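PDB 3GYC: putative glycoside hydrolase from Parabacteroides distasonis ATCC 8503, which probably hydrolyses glycosidic bonds in carbohydrates, as a cellulase-like member of the TIM-barrel glycoside hydrolases. Local coordinates for residues A[79-84]-A[311-316]. Sequence-based numbering, arbitrary orientation.
With EDO (1,2-ethanediol), chain D.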
# COMPACT_ATOMS: atom_id res chain seq x y z
N GLN A 79 2.22 -6.90 -17.77
CA GLN A 79 2.81 -5.61 -18.13
C GLN A 79 3.54 -4.90 -17.00
O GLN A 79 4.32 -3.98 -17.25
CB GLN A 79 1.70 -4.70 -18.67
CG GLN A 79 1.16 -5.23 -19.93
CD GLN A 79 2.21 -5.18 -21.00
OE1 GLN A 79 2.76 -4.12 -21.27
NE2 GLN A 79 2.43 -6.30 -21.67
N GLN A 80 3.32 -5.33 -15.75
CA GLN A 80 3.99 -4.69 -14.59
C GLN A 80 4.98 -5.60 -13.91
O GLN A 80 4.89 -6.84 -14.05
CB GLN A 80 2.96 -4.23 -13.56
CG GLN A 80 1.82 -3.47 -14.10
CD GLN A 80 2.24 -2.21 -14.86
OE1 GLN A 80 3.27 -1.64 -14.59
NE2 GLN A 80 1.43 -1.81 -15.84
N ASP A 81 5.88 -5.01 -13.11
CA ASP A 81 6.91 -5.80 -12.39
C ASP A 81 6.65 -6.06 -10.88
O ASP A 81 7.57 -6.42 -10.14
CB ASP A 81 8.33 -5.17 -12.61
CG ASP A 81 8.89 -5.44 -14.05
OD1 ASP A 81 8.36 -6.36 -14.76
OD2 ASP A 81 9.84 -4.71 -14.45
N TRP A 82 5.42 -5.85 -10.43
CA TRP A 82 5.03 -6.26 -9.10
C TRP A 82 4.55 -7.69 -9.26
O TRP A 82 3.80 -8.01 -10.19
CB TRP A 82 3.91 -5.43 -8.52
CG TRP A 82 4.26 -4.04 -8.34
CD1 TRP A 82 5.13 -3.52 -7.42
CD2 TRP A 82 3.77 -2.94 -9.11
NE1 TRP A 82 5.20 -2.15 -7.57
CE2 TRP A 82 4.38 -1.78 -8.60
CE3 TRP A 82 2.85 -2.82 -10.17
CZ2 TRP A 82 4.08 -0.51 -9.09
CZ3 TRP A 82 2.58 -1.55 -10.67
CH2 TRP A 82 3.19 -0.42 -10.13
N GLY A 83 4.96 -8.54 -8.36
CA GLY A 83 4.53 -9.93 -8.43
C GLY A 83 4.89 -10.69 -9.69
O GLY A 83 5.88 -10.43 -10.35
N SER A 84 4.01 -11.62 -10.09
CA SER A 84 4.29 -12.56 -11.16
C SER A 84 3.66 -12.22 -12.51
O SER A 84 2.45 -11.99 -12.57
CB SER A 84 3.75 -13.97 -10.72
OG SER A 84 4.27 -14.38 -9.48
N ASP A 311 2.00 3.37 -12.67
CA ASP A 311 2.73 2.22 -13.26
C ASP A 311 4.01 2.71 -13.94
O ASP A 311 4.00 3.69 -14.69
CB ASP A 311 1.85 1.56 -14.31
CG ASP A 311 0.58 0.94 -13.74
OD1 ASP A 311 0.55 0.73 -12.53
OD2 ASP A 311 -0.37 0.63 -14.53
N TYR A 312 5.12 2.04 -13.67
CA TYR A 312 6.39 2.36 -14.28
C TYR A 312 7.25 1.16 -14.09
O TYR A 312 6.94 0.32 -13.28
CB TYR A 312 7.08 3.55 -13.58
CG TYR A 312 7.88 4.44 -14.57
CD1 TYR A 312 7.22 5.12 -15.59
CD2 TYR A 312 9.26 4.62 -14.44
CE1 TYR A 312 7.90 5.99 -16.47
CE2 TYR A 312 9.96 5.49 -15.33
CZ TYR A 312 9.26 6.17 -16.37
OH TYR A 312 9.92 7.05 -17.26
N LYS A 313 8.31 1.05 -14.86
CA LYS A 313 9.20 -0.10 -14.76
C LYS A 313 10.51 0.21 -15.44
O LYS A 313 10.61 1.16 -16.19
CB LYS A 313 8.58 -1.35 -15.42
CG LYS A 313 8.23 -1.21 -16.89
CD LYS A 313 7.33 -2.37 -17.35
CE LYS A 313 6.95 -2.30 -18.80
NZ LYS A 313 6.09 -3.47 -19.21
N ASP A 314 11.52 -0.59 -15.14
CA ASP A 314 12.79 -0.55 -15.86
C ASP A 314 12.49 -0.95 -17.31
O ASP A 314 11.97 -2.04 -17.56
CB ASP A 314 13.76 -1.54 -15.26
CG ASP A 314 14.22 -1.15 -13.87
OD1 ASP A 314 14.25 0.07 -13.53
OD2 ASP A 314 14.60 -2.09 -13.11
N TRP A 315 12.86 -0.13 -18.28
CA TRP A 315 12.47 -0.39 -19.65
C TRP A 315 13.30 0.46 -20.58
O TRP A 315 13.77 1.51 -20.16
CB TRP A 315 11.01 0.02 -19.79
CG TRP A 315 10.23 -0.64 -20.85
CD1 TRP A 315 9.61 -0.03 -21.90
CD2 TRP A 315 9.87 -2.03 -20.95
NE1 TRP A 315 8.93 -0.94 -22.66
CE2 TRP A 315 9.07 -2.17 -22.11
CE3 TRP A 315 10.15 -3.17 -20.20
CZ2 TRP A 315 8.54 -3.40 -22.51
CZ3 TRP A 315 9.63 -4.39 -20.61
CH2 TRP A 315 8.85 -4.50 -21.76
N PRO A 316 13.51 0.02 -21.82
CA PRO A 316 14.17 0.92 -22.73
C PRO A 316 13.37 2.23 -22.91
O PRO A 316 12.15 2.23 -23.09
CB PRO A 316 14.17 0.14 -24.08
CG PRO A 316 13.05 -0.82 -23.96
CD PRO A 316 13.16 -1.25 -22.49
C1 EDO D . 10.18 -10.38 -15.39
O1 EDO D . 11.02 -9.86 -14.34
C2 EDO D . 8.90 -9.60 -15.45
O2 EDO D . 8.33 -9.31 -14.16
O HOH W 1 5.15 -3.33 -21.93
O HOH W 2 5.59 -2.26 -13.10
O HOH W 3 11.29 -2.84 -13.28
O HOH W 4 11.25 -4.37 -16.62
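Two loops of this cellulase-like parallel beta/alpha (TIM) barrel protein illustrate how irregular chain can be joined by one direct bond and a set of waters: 79-84, which lies between the paired antiparallel strands 71-73 and 88-90, separate from the barrel sheet, and 311-316, which follows barrel strand 301-303 and leads to helix 321-337. Lys313 supplies the direct bond. Its CG sits in the crowded position between the backbone N and the carbonyl carbon (chi1 58°), and beyond it the chain runs fully extended to bring NZ within 2.7 Å of Gln79 O. The ammonium group approaches from above the carbonyl plane, 25° out of it, rather than along a lone pair. A water joins NZ to Gln79 OE1, so the lysine holds the backbone of Gln79 directly and its side chain through the water, while the ring of Trp315 lays a face against Lys313 CE. An alanine here would remove the bond to Gln79 O and the bridge through the water, and would probably loosen the join between the two loops.

Asp311 and the bent side chain of Gln80 cross at about a right angle, amide and carboxylate planes 37° apart. Gln80 NE2 lies 3.3 Å from Asp311 OD2, but at too poor an angle for a hydrogen bond; Tyr251 OH bonds OD2 instead, and Tyr261 OH bonds Gln80 OE1. The other carboxylate oxygen, Asp311 OD1, lies in the plane of the Trp82 indole at its edge, 3.6 Å from CZ3.

Asp81 crosses the lysine stem at about a right angle, OD2 passing 3.7 Å from Lys313 CB. Its OD1 accepts from an ethanediol that also bonds Arg29. Two waters donate to Asp81 OD2, one accepting from Asp314 N and the other donating to Asp314 O.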